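Local structure of dihydrodipicolinate synthase (Bacteroides thetaiotaomicron, 4XKY) at residues S187-E193 against H205-G211; S6-L12 against V39-V44; M196-L201 against L222-K227; T47-S51 against Y258-K263. The protein probably acts as a Schiff-base-forming lyase of the DapA family, making or breaking a carbon-carbon bond to pyruvate. All coordinates share one frame; numbering follows the deposited sequence.

How the contacts relate
The chain first closes a loop at contact 2, where 6-12 meets 39-44. This joins the first and second strands of the barrel. Contact 4 opens just after it at 47-51 and is completed only at 258-263, so contacts 1 and 3 fall within its long span. Those two cross: 187-193, 196-201, 205-211 and 222-227 follow in turn, paired alternately. Contact 1 joins two neighbouring strands, and contact 3 packs two helices outside them. Contacts 1 and 2 meet through strands 206-207 and 7-8, with Gly207 N 2.9 Å from Gly7 O. Contact 4 ties a loop near the predicted pyruvate site to helix 257-268.

Contact 1. Residues S187-E193 against H205-G211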
loop_
_atom_site.group_PDB
_atom_site.type_symbol
_atom_site.label_atom_id
_atom_site.label_comp_id
_atom_site.label_asym_id
_atom_site.label_seq_id
_atom_site.Cartn_x
_atom_site.Cartn_y
_atom_site.Cartn_z
ATOM N N SER A 187 27.259 -14.140 3.277
ATOM C CA SER A 187 26.735 -14.066 4.627
ATOM C C SER A 187 25.254 -13.685 4.526
ATOM O O SER A 187 24.895 -12.723 3.846
ATOM C CB SER A 187 27.567 -13.084 5.459
ATOM O OG SER A 187 26.993 -12.892 6.730
ATOM N N MET A 188 24.402 -14.499 5.143
ATOM C CA MET A 188 22.946 -14.305 5.144
ATOM C C MET A 188 22.485 -13.974 6.570
ATOM O O MET A 188 22.509 -14.843 7.460
ATOM C CB MET A 188 22.210 -15.554 4.649
ATOM C CG MET A 188 22.441 -15.926 3.182
ATOM S SD MET A 188 21.563 -14.802 2.084
ATOM C CE MET A 188 19.887 -15.338 2.408
ATOM N N LEU A 189 22.044 -12.730 6.757
ATOM C CA LEU A 189 21.691 -12.187 8.068
ATOM C C LEU A 189 20.230 -11.736 8.178
ATOM O O LEU A 189 19.637 -11.240 7.209
ATOM C CB LEU A 189 22.611 -11.014 8.393
ATOM C CG LEU A 189 24.111 -11.268 8.236
ATOM C CD1 LEU A 189 24.883 -9.950 8.299
ATOM C CD2 LEU A 189 24.624 -12.258 9.275
ATOM N N VAL A 190 19.633 -11.935 9.353
ATOM C CA VAL A 190 18.254 -11.495 9.612
ATOM C C VAL A 190 18.245 -10.415 10.686
ATOM O O VAL A 190 18.872 -10.560 11.733
ATOM C CB VAL A 190 17.345 -12.651 10.073
ATOM C CG1 VAL A 190 16.896 -13.487 8.883
ATOM C CG2 VAL A 190 18.063 -13.511 11.096
ATOM N N GLY A 191 17.518 -9.339 10.416
ATOM C CA GLY A 191 17.460 -8.180 11.304
ATOM C C GLY A 191 16.603 -8.434 12.518
ATOM O O GLY A 191 17.081 -8.328 13.646
ATOM N N PRO A 192 15.326 -8.768 12.299
ATOM C CA PRO A 192 14.400 -8.806 13.413
ATOM C C PRO A 192 14.714 -9.908 14.383
ATOM O O PRO A 192 14.799 -11.064 13.982
ATOM C CB PRO A 192 13.051 -9.040 12.734
ATOM C CG PRO A 192 13.232 -8.427 11.399
ATOM C CD PRO A 192 14.618 -8.819 11.013
ATOM N N GLU A 193 14.869 -9.549 15.659
ATOM C CA GLU A 193 15.379 -10.493 16.648
ATOM C C GLU A 193 14.401 -11.599 16.986
ATOM O O GLU A 193 14.827 -12.668 17.415
ATOM C CB GLU A 193 15.871 -9.781 17.926
ATOM C CG GLU A 193 14.817 -9.034 18.741
ATOM C CD GLU A 193 15.374 -7.800 19.451
ATOM O OE1 GLU A 193 15.059 -7.586 20.638
ATOM O OE2 GLU A 193 16.129 -7.033 18.820
ATOM N N HIS A 205 23.244 -17.167 8.842
ATOM C CA HIS A 205 24.558 -16.961 9.495
ATOM C C HIS A 205 24.567 -16.112 10.761
ATOM O O HIS A 205 25.452 -16.282 11.616
ATOM C CB HIS A 205 25.547 -16.352 8.518
ATOM C CG HIS A 205 25.879 -17.262 7.383
ATOM N ND1 HIS A 205 25.184 -17.252 6.196
ATOM C CD2 HIS A 205 26.796 -18.251 7.277
ATOM C CE1 HIS A 205 25.676 -18.174 5.392
ATOM N NE2 HIS A 205 26.660 -18.790 6.024
ATOM N N GLY A 206 23.627 -15.175 10.856
ATOM C CA GLY A 206 23.574 -14.264 11.987
ATOM C C GLY A 206 22.339 -13.398 12.103
ATOM O O GLY A 206 21.413 -13.473 11.295
ATOM N N GLY A 207 22.354 -12.567 13.138
ATOM C CA GLY A 207 21.211 -11.740 13.523
ATOM C C GLY A 207 21.733 -10.339 13.764
ATOM O O GLY A 207 22.649 -10.156 14.541
ATOM N N VAL A 208 21.161 -9.357 13.090
ATOM C CA VAL A 208 21.533 -7.975 13.306
ATOM C C VAL A 208 20.468 -7.458 14.268
ATOM O O VAL A 208 19.521 -6.787 13.870
ATOM C CB VAL A 208 21.582 -7.182 11.991
ATOM C CG1 VAL A 208 21.978 -5.725 12.235
ATOM C CG2 VAL A 208 22.553 -7.826 11.013
ATOM N N ASN A 209 20.620 -7.820 15.544
ATOM C CA ASN A 209 19.551 -7.665 16.517
ATOM C C ASN A 209 19.725 -6.495 17.494
ATOM O O ASN A 209 20.640 -6.481 18.318
ATOM C CB ASN A 209 19.397 -8.927 17.342
ATOM C CG ASN A 209 19.268 -10.192 16.512
ATOM O OD1 ASN A 209 19.734 -11.244 16.949
ATOM N ND2 ASN A 209 18.591 -10.133 15.382
ATOM N N GLY A 210 18.794 -5.554 17.430
ATOM C CA GLY A 210 18.851 -4.350 18.233
ATOM C C GLY A 210 18.843 -4.551 19.730
ATOM O O GLY A 210 19.439 -3.751 20.469
ATOM N N GLY A 211 18.141 -5.586 20.183
ATOM C CA GLY A 211 18.072 -5.907 21.597
ATOM C C GLY A 211 19.446 -6.247 22.155
ATOM O O GLY A 211 19.664 -6.200 23.373
#
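Leu189 lays its CD2 methyl against the backbone of Gly206, 3.5 Å from Gly206 N. A side chain at Gly206 would run into that methyl, which suits a glycine here. The CB atom of Leu189 also meets CG2 of Val208, and the two side chains cross obliquely. Strands 187-190 and 206-207 run parallel. Val190 N donates to Gly206 O, and Val190 O accepts from Val208 N at 2.9 Å. At the start of the pair His205 holds Met188 twice. His205 N gives a bond to Met188 O at 2.8 Å, in the carbonyl plane. Met188 N donates back to His205 ND1 at 3.0 Å, tilted 34° from the ring plane. Beyond the strands, side chains take over. Asn209 ND2 donates to Gly191 O at 2.9 Å, with the oxygen in the plane of the amide. Glu193 CB packs on Asn209 CB at 3.7 Å. The Glu193 CG stands between backbone N and carbonyl carbon (chi1 64°), and the bent chain brings OE2 to Gly211 N at 2.8 Å, on the syn side. OE1 is bound by Tyr249 OH. With an alanine at Glu193, Gly211 N and the Tyr249 hydroxyl would probably lose this shared carboxylate, and the backbone at Gly211 would be less firmly fixed. Val208 is predicted to bind pyruvate, and its side chain lies about 4 Å from that of Lys164, the predicted Schiff-base lysine. The pairing belongs to a beta-alpha-beta unit, with helix 196-201 as its crossover, in a TIM barrel.

Contact 2. Residues S6-L12 against V39-V44; sequences SGIIPPL and VHALFV
Phe43 O is gripped by two donors. Leu12 N binds it at 2.9 Å, nearly along the C=O axis, and water 1 donates to it at 3.0 Å. The same water donates to Leu12 O, so it bridges the two backbones. Pro11 CA adds a C-H contact to this oxygen. Two more bonds tie the segments: Phe43 N to Pro10 O, and His40 N to Ile8 O at 2.9 Å, the latter almost straight at 171°. Apolar groups fill in around them. Ile9 CG1 meets the Ala41 methyl at 3.7 Å, while its CG2 rests on Phe43 CB. The Pro10 ring rests on Val39 through its CD atom, with Pro10 CD 3.7 Å from Val39 CB. The Phe43 ring, with CG anti to the backbone nitrogen (chi1 174°), brings CD2 to within 3.8 Å of Pro11 CB. The ring also touches Val208. At the far end Gly7 CA lies over one face of the His40 ring, 4.1 Å from its centroid. A side chain on Gly7 would strike that ring. Through the bridge of Pro11 with Phe43, the backbone just after strand 7-8 is paired with strand 42-44; these are the first and second strands of the parallel TIM barrel.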
loop_
_atom_site.group_PDB
_atom_site.type_symbol
_atom_site.label_atom_id
_atom_site.label_comp_id
_atom_site.label_asym_id
_atom_site.label_seq_id
_atom_site.Cartn_x
_atom_site.Cartn_y
_atom_site.Cartn_z
ATOM N N SER A 6 29.331 -14.142 10.777
ATOM C CA SER A 6 28.333 -14.901 11.544
ATOM C C SER A 6 28.126 -14.381 12.957
ATOM O O SER A 6 28.909 -13.580 13.461
ATOM C CB SER A 6 28.752 -16.362 11.618
ATOM O OG SER A 6 28.946 -16.856 10.309
ATOM N N GLY A 7 27.064 -14.855 13.594
ATOM C CA GLY A 7 26.774 -14.480 14.968
ATOM C C GLY A 7 25.849 -13.295 15.168
ATOM O O GLY A 7 24.899 -13.073 14.417
ATOM N N ILE A 8 26.101 -12.570 16.243
ATOM C CA ILE A 8 25.283 -11.464 16.642
ATOM C C ILE A 8 26.028 -10.200 16.234
ATOM O O ILE A 8 27.167 -9.998 16.625
ATOM C CB ILE A 8 25.014 -11.472 18.159
ATOM C CG1 ILE A 8 24.237 -12.720 18.587
ATOM C CG2 ILE A 8 24.232 -10.224 18.545
ATOM C CD1 ILE A 8 22.902 -12.901 17.885
ATOM N N ILE A 9 25.378 -9.380 15.415
ATOM C CA ILE A 9 25.939 -8.135 14.924
ATOM C C ILE A 9 24.951 -7.022 15.254
ATOM O O ILE A 9 24.107 -6.706 14.453
ATOM C CB ILE A 9 26.154 -8.190 13.399
ATOM C CG1 ILE A 9 27.151 -9.293 13.041
ATOM C CG2 ILE A 9 26.628 -6.851 12.833
ATOM C CD1 ILE A 9 26.490 -10.443 12.339
ATOM N N PRO A 10 25.063 -6.430 16.449
ATOM C CA PRO A 10 24.119 -5.411 16.869
ATOM C C PRO A 10 24.167 -4.189 15.992
ATOM O O PRO A 10 25.263 -3.698 15.685
ATOM C CB PRO A 10 24.571 -5.038 18.280
ATOM C CG PRO A 10 25.940 -5.585 18.424
ATOM C CD PRO A 10 26.076 -6.717 17.476
ATOM N N PRO A 11 22.986 -3.716 15.577
ATOM C CA PRO A 11 22.826 -2.406 14.997
ATOM C C PRO A 11 22.855 -1.396 16.139
ATOM O O PRO A 11 21.864 -1.227 16.873
ATOM C CB PRO A 11 21.443 -2.479 14.333
ATOM C CG PRO A 11 20.673 -3.432 15.197
ATOM C CD PRO A 11 21.691 -4.341 15.875
ATOM N N LEU A 12 24.006 -0.758 16.315
ATOM C CA LEU A 12 24.165 0.193 17.400
ATOM C C LEU A 12 23.171 1.345 17.312
ATOM O O LEU A 12 22.894 1.855 16.242
ATOM C CB LEU A 12 25.577 0.769 17.434
ATOM C CG LEU A 12 26.660 -0.037 18.149
ATOM C CD1 LEU A 12 26.838 -1.356 17.439
ATOM C CD2 LEU A 12 27.974 0.706 18.108
ATOM N N VAL A 39 29.674 -10.146 21.177
ATOM C CA VAL A 39 29.135 -9.970 19.823
ATOM C C VAL A 39 30.279 -10.091 18.784
ATOM O O VAL A 39 31.462 -9.988 19.117
ATOM C CB VAL A 39 28.335 -8.652 19.620
ATOM C CG1 VAL A 39 27.249 -8.484 20.686
ATOM C CG2 VAL A 39 29.249 -7.438 19.577
ATOM N N HIS A 40 29.923 -10.296 17.527
ATOM C CA HIS A 40 30.934 -10.556 16.488
ATOM C C HIS A 40 31.214 -9.399 15.570
ATOM O O HIS A 40 32.177 -9.437 14.852
ATOM C CB HIS A 40 30.566 -11.805 15.681
ATOM C CG HIS A 40 30.263 -12.980 16.549
ATOM N ND1 HIS A 40 31.086 -14.081 16.634
ATOM C CD2 HIS A 40 29.253 -13.192 17.430
ATOM C CE1 HIS A 40 30.584 -14.934 17.510
ATOM N NE2 HIS A 40 29.470 -14.419 18.005
ATOM N N ALA A 41 30.390 -8.366 15.590
ATOM C CA ALA A 41 30.657 -7.184 14.797
ATOM C C ALA A 41 29.782 -6.074 15.290
ATOM O O ALA A 41 28.890 -6.302 16.090
ATOM C CB ALA A 41 30.395 -7.453 13.321
ATOM N N LEU A 42 30.074 -4.868 14.825
ATOM C CA LEU A 42 29.285 -3.677 15.105
ATOM C C LEU A 42 28.764 -3.107 13.802
ATOM O O LEU A 42 29.534 -2.914 12.848
ATOM C CB LEU A 42 30.165 -2.613 15.749
ATOM C CG LEU A 42 31.016 -3.080 16.930
ATOM C CD1 LEU A 42 31.873 -1.925 17.423
ATOM C CD2 LEU A 42 30.156 -3.589 18.067
ATOM N N PHE A 43 27.469 -2.818 13.774
ATOM C CA PHE A 43 26.813 -2.288 12.612
ATOM C C PHE A 43 26.327 -0.891 12.947
ATOM O O PHE A 43 25.486 -0.711 13.838
ATOM C CB PHE A 43 25.673 -3.213 12.193
ATOM C CG PHE A 43 24.834 -2.673 11.077
ATOM C CD1 PHE A 43 25.413 -2.029 9.990
ATOM C CD2 PHE A 43 23.456 -2.785 11.117
ATOM C CE1 PHE A 43 24.620 -1.509 8.977
ATOM C CE2 PHE A 43 22.658 -2.279 10.093
ATOM C CZ PHE A 43 23.245 -1.641 9.025
ATOM N N VAL A 44 26.898 0.116 12.284
ATOM C CA VAL A 44 26.491 1.485 12.579
ATOM C C VAL A 44 25.667 2.107 11.472
ATOM O O VAL A 44 25.810 1.758 10.295
ATOM C CB VAL A 44 27.656 2.410 12.951
ATOM C CG1 VAL A 44 28.454 1.806 14.107
ATOM C CG2 VAL A 44 28.568 2.689 11.772
HETATM O O HOH W 1 22.888 0.703 13.672
#

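Contact 3. Residues M196-L201 against L222-K227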
loop_
_atom_site.group_PDB
_atom_site.type_symbol
_atom_site.label_atom_id
_atom_site.label_comp_id
_atom_site.label_asym_id
_atom_site.label_seq_id
_atom_site.Cartn_x
_atom_site.Cartn_y
_atom_site.Cartn_z
ATOM N N MET A 196 15.321 -14.637 14.799
ATOM C CA MET A 196 16.728 -14.993 14.672
ATOM C C MET A 196 16.922 -16.466 14.946
ATOM O O MET A 196 17.622 -17.150 14.198
ATOM C CB MET A 196 17.581 -14.182 15.650
ATOM C CG MET A 196 19.082 -14.425 15.581
ATOM S SD MET A 196 19.665 -15.642 16.801
ATOM C CE MET A 196 19.458 -14.779 18.354
ATOM N N ALA A 197 16.340 -16.945 16.043
ATOM C CA ALA A 197 16.527 -18.334 16.441
ATOM C C ALA A 197 16.011 -19.276 15.361
ATOM O O ALA A 197 16.682 -20.243 14.998
ATOM C CB ALA A 197 15.834 -18.618 17.760
ATOM N N GLU A 198 14.836 -18.986 14.811
ATOM C CA GLU A 198 14.287 -19.922 13.852
ATOM C C GLU A 198 15.073 -19.854 12.532
ATOM O O GLU A 198 15.287 -20.873 11.887
ATOM C CB GLU A 198 12.790 -19.716 13.676
ATOM C CG GLU A 198 12.395 -18.597 12.748
ATOM C CD GLU A 198 10.915 -18.297 12.876
ATOM O OE1 GLU A 198 10.185 -18.415 11.860
ATOM O OE2 GLU A 198 10.488 -17.969 14.004
ATOM N N SER A 199 15.533 -18.664 12.158
ATOM C CA SER A 199 16.294 -18.516 10.924
ATOM C C SER A 199 17.653 -19.182 11.083
ATOM O O SER A 199 18.112 -19.858 10.172
ATOM C CB SER A 199 16.467 -17.050 10.560
ATOM O OG SER A 199 15.222 -16.365 10.568
ATOM N N VAL A 200 18.291 -19.025 12.247
ATOM C CA VAL A 200 19.604 -19.646 12.446
ATOM C C VAL A 200 19.483 -21.173 12.463
ATOM O O VAL A 200 20.304 -21.871 11.880
ATOM C CB VAL A 200 20.321 -19.128 13.712
ATOM C CG1 VAL A 200 21.582 -19.929 14.008
ATOM C CG2 VAL A 200 20.714 -17.678 13.521
ATOM N N LEU A 201 18.440 -21.689 13.099
ATOM C CA LEU A 201 18.216 -23.135 13.134
ATOM C C LEU A 201 18.277 -23.752 11.759
ATOM O O LEU A 201 18.750 -24.880 11.591
ATOM C CB LEU A 201 16.865 -23.466 13.761
ATOM C CG LEU A 201 16.904 -23.601 15.274
ATOM C CD1 LEU A 201 15.493 -23.560 15.830
ATOM C CD2 LEU A 201 17.593 -24.895 15.685
ATOM N N LEU A 222 21.486 -17.269 22.605
ATOM C CA LEU A 222 20.420 -17.809 21.783
ATOM C C LEU A 222 20.943 -18.192 20.396
ATOM O O LEU A 222 20.590 -19.261 19.861
ATOM C CB LEU A 222 19.245 -16.846 21.697
ATOM C CG LEU A 222 18.038 -17.222 20.829
ATOM C CD1 LEU A 222 17.531 -18.652 20.985
ATOM C CD2 LEU A 222 16.922 -16.246 21.167
ATOM N N TYR A 223 21.814 -17.356 19.837
ATOM C CA TYR A 223 22.430 -17.669 18.553
ATOM C C TYR A 223 23.138 -19.046 18.572
ATOM O O TYR A 223 22.981 -19.859 17.636
ATOM C CB TYR A 223 23.426 -16.588 18.118
ATOM C CG TYR A 223 24.307 -17.062 16.979
ATOM C CD1 TYR A 223 23.820 -17.101 15.669
ATOM C CD2 TYR A 223 25.617 -17.514 17.210
ATOM C CE1 TYR A 223 24.613 -17.547 14.617
ATOM C CE2 TYR A 223 26.419 -17.970 16.162
ATOM C CZ TYR A 223 25.910 -17.998 14.871
ATOM O OH TYR A 223 26.693 -18.452 13.819
ATOM N N ASN A 224 23.925 -19.275 19.622
ATOM C CA ASN A 224 24.695 -20.522 19.807
ATOM C C ASN A 224 23.821 -21.765 20.034
ATOM O O ASN A 224 24.108 -22.842 19.497
ATOM C CB ASN A 224 25.693 -20.336 20.969
ATOM C CG ASN A 224 26.886 -19.478 20.574
ATOM O OD1 ASN A 224 27.444 -19.655 19.507
ATOM N ND2 ASN A 224 27.287 -18.563 21.429
ATOM N N ALA A 225 22.764 -21.596 20.828
ATOM C CA ALA A 225 21.757 -22.628 21.024
ATOM C C ALA A 225 21.021 -22.942 19.715
ATOM O O ALA A 225 20.687 -24.102 19.477
ATOM C CB ALA A 225 20.756 -22.201 22.082
ATOM N N ALA A 226 20.749 -21.933 18.875
ATOM C CA ALA A 226 20.071 -22.201 17.577
ATOM C C ALA A 226 21.032 -22.903 16.623
ATOM O O ALA A 226 20.658 -23.835 15.901
ATOM C CB ALA A 226 19.524 -20.925 16.941
ATOM N N LYS A 227 22.287 -22.464 16.676
ATOM C CA LYS A 227 23.359 -22.987 15.839
ATOM C C LYS A 227 23.572 -24.453 16.044
ATOM O O LYS A 227 23.758 -25.204 15.092
ATOM C CB LYS A 227 24.681 -22.303 16.156
ATOM C CG LYS A 227 25.700 -22.547 15.070
ATOM C CD LYS A 227 27.033 -21.931 15.408
ATOM C CE LYS A 227 28.042 -22.307 14.339
ATOM N NZ LYS A 227 29.434 -22.082 14.806
#
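Met196 bends over the start of segment 222-227. Its CG is anti to the backbone N (chi1 -178°), and further bends at chi2 and chi3 bring the methyl round. CE ends 3.8 Å from Leu222 CG, and SD lies 4.1 Å from Tyr223 CB. The Met196 and Leu222 chains run alongside, pointing opposite ways. The Leu222 CD1 methyl touches Ala197 CB at 3.6 Å, so both Met196 and Ala197 pack on Leu222. The two branches of Val200 take different main partners. CG1 is anti to the backbone N (chi1 172°) and packs on Ala226 CB at 3.7 Å, though it also nears the Tyr223 ring. CG2, anti to the carbonyl carbon, meets the Tyr223 ring at its edge, 3.8 Å from CD1. The Val200 side chain stands roughly perpendicular to that of Tyr223. The small size of Ala226 is consistent with the close approach of the helices. Its methyl touches Ala197 O at 3.5 Å and is also met by Val200 and Leu201. Leu201 points its CD2 branch to Ala226 O. The helix axes approach to 8.2 Å at a crossing angle of -34°, and the two run in broadly the same direction. The interface is apolar packing between side chains and nearby backbone. Helix 231-247 covers one side through Gln238 and Val241. Met196 and Tyr223 both reach Ile8 of strand 7-8, beneath the helices. The arrangement is that of two successive outer helices of a beta/alpha barrel, packed against each other and against the strands inside.

Contact 4. Residues T47-S51 against Y258-K263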
loop_
_atom_site.group_PDB
_atom_site.type_symbol
_atom_site.label_atom_id
_atom_site.label_comp_id
_atom_site.label_asym_id
_atom_site.label_seq_id
_atom_site.Cartn_x
_atom_site.Cartn_y
_atom_site.Cartn_z
ATOM N N THR A 47 18.777 1.526 10.824
ATOM C CA THR A 47 17.484 2.074 11.311
ATOM C C THR A 47 17.485 2.332 12.823
ATOM O O THR A 47 17.091 3.393 13.280
ATOM C CB THR A 47 16.315 1.108 10.995
ATOM O OG1 THR A 47 16.344 0.761 9.605
ATOM C CG2 THR A 47 14.941 1.772 11.282
ATOM N N THR A 48 17.961 1.353 13.576
ATOM C CA THR A 48 18.189 1.480 15.010
ATOM C C THR A 48 19.114 2.653 15.418
ATOM O O THR A 48 18.938 3.236 16.513
ATOM C CB THR A 48 18.730 0.149 15.557
ATOM O OG1 THR A 48 17.743 -0.863 15.336
ATOM C CG2 THR A 48 18.979 0.237 17.008
ATOM N N GLY A 49 20.049 2.986 14.523
ATOM C CA GLY A 49 20.983 4.122 14.667
ATOM C C GLY A 49 20.434 5.455 14.183
ATOM O O GLY A 49 21.171 6.443 14.137
ATOM N N GLU A 50 19.151 5.479 13.797
ATOM C CA GLU A 50 18.465 6.727 13.373
ATOM C C GLU A 50 19.161 7.430 12.169
ATOM O O GLU A 50 19.161 8.659 12.088
ATOM C CB GLU A 50 18.400 7.727 14.567
ATOM C CG GLU A 50 17.418 7.389 15.672
ATOM C CD GLU A 50 17.632 8.216 16.943
ATOM O OE1 GLU A 50 17.010 9.299 17.124
ATOM O OE2 GLU A 50 18.433 7.758 17.776
ATOM N N SER A 51 19.764 6.701 11.239
ATOM C CA SER A 51 20.680 7.390 10.287
ATOM C C SER A 51 19.982 8.484 9.457
ATOM O O SER A 51 20.473 9.614 9.313
ATOM C CB SER A 51 21.361 6.425 9.321
ATOM O OG SER A 51 22.311 7.144 8.526
ATOM N N TYR A 258 9.771 1.177 19.450
ATOM C CA TYR A 258 10.946 0.312 19.529
ATOM C C TYR A 258 12.181 1.124 19.908
ATOM O O TYR A 258 12.841 0.839 20.868
ATOM C CB TYR A 258 11.156 -0.450 18.223
ATOM C CG TYR A 258 12.554 -0.955 17.985
ATOM C CD1 TYR A 258 13.085 -2.006 18.713
ATOM C CD2 TYR A 258 13.335 -0.406 16.979
ATOM C CE1 TYR A 258 14.371 -2.481 18.458
ATOM C CE2 TYR A 258 14.610 -0.866 16.711
ATOM C CZ TYR A 258 15.135 -1.894 17.461
ATOM O OH TYR A 258 16.411 -2.342 17.175
ATOM N N LEU A 259 12.436 2.175 19.160
ATOM C CA LEU A 259 13.620 3.001 19.351
ATOM C C LEU A 259 13.610 3.726 20.711
ATOM O O LEU A 259 14.602 3.736 21.431
ATOM C CB LEU A 259 13.691 4.007 18.218
ATOM C CG LEU A 259 14.758 5.077 18.399
ATOM C CD1 LEU A 259 16.144 4.467 18.287
ATOM C CD2 LEU A 259 14.551 6.198 17.407
ATOM N N LYS A 260 12.483 4.334 21.043
ATOM C CA LYS A 260 12.338 5.034 22.295
ATOM C C LYS A 260 12.531 4.114 23.489
ATOM O O LYS A 260 13.121 4.504 24.473
ATOM C CB LYS A 260 10.981 5.720 22.358
ATOM C CG LYS A 260 10.934 6.926 21.459
ATOM C CD LYS A 260 9.555 7.238 20.922
ATOM C CE LYS A 260 8.831 8.296 21.680
ATOM N NZ LYS A 260 8.061 9.097 20.688
ATOM N N GLY A 261 11.977 2.913 23.400
ATOM C CA GLY A 261 12.087 1.942 24.457
ATOM C C GLY A 261 13.495 1.438 24.629
ATOM O O GLY A 261 14.013 1.399 25.756
ATOM N N LEU A 262 14.110 1.032 23.525
ATOM C CA LEU A 262 15.509 0.615 23.543
ATOM C C LEU A 262 16.405 1.670 24.164
ATOM O O LEU A 262 17.161 1.402 25.068
ATOM C CB LEU A 262 15.989 0.374 22.122
ATOM C CG LEU A 262 17.329 -0.301 21.936
ATOM C CD1 LEU A 262 17.286 -1.676 22.564
ATOM C CD2 LEU A 262 17.637 -0.422 20.449
ATOM N N LYS A 263 16.300 2.897 23.682
ATOM C CA LYS A 263 17.144 3.962 24.212
ATOM C C LYS A 263 16.823 4.290 25.692
ATOM O O LYS A 263 17.726 4.533 26.485
ATOM C CB LYS A 263 17.074 5.200 23.316
ATOM C CG LYS A 263 17.981 5.134 22.093
ATOM C CD LYS A 263 18.206 6.537 21.548
ATOM C CE LYS A 263 19.376 6.594 20.594
ATOM N NZ LYS A 263 19.643 7.968 20.067
#
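Thr48 OG1 and Tyr258 OH share a hydrogen bond of 2.7 Å. It joins the loop after strand 42-44 of the TIM barrel, where the family carries its Gly-Thr-Thr-Gly-Glu sequence, to helix 257-268. Thr48 is predicted to bind pyruvate. Either hydroxyl could be the donor. Thr48 OG1 approaches the Tyr258 ring at its edge, in the ring plane, and the two side chains are nearly perpendicular. The other branch of Thr48, CG2, packs on Leu262 CD2 at 3.8 Å. The second polar tie is a salt bridge. Lys263 NZ meets the syn lone pair of Glu50 OE2 at 2.6 Å. The ammonium has further acceptors in the backbone oxygens of Thr14 and Tyr275, so three oxygens receive it. OE1 of Glu50 takes a bond from Ala277 N. Both carboxylate oxygens thus have donors. Such a buried pair would probably keep both charges. An alanine in place of Glu50 is likely to leave Lys263 NZ without its charge partner and Ala277 N without this acceptor. Within the loop, Glu50 N donates to Thr47 O at 3.0 Å, and Gly49 O is bonded to Thr14 OG1. Leu259 packs beside both polar ties. Its CG, anti to the backbone N (chi1 171°), carries CD1 to Thr48 O, while CD2 rests 3.6 Å from Glu50 CG.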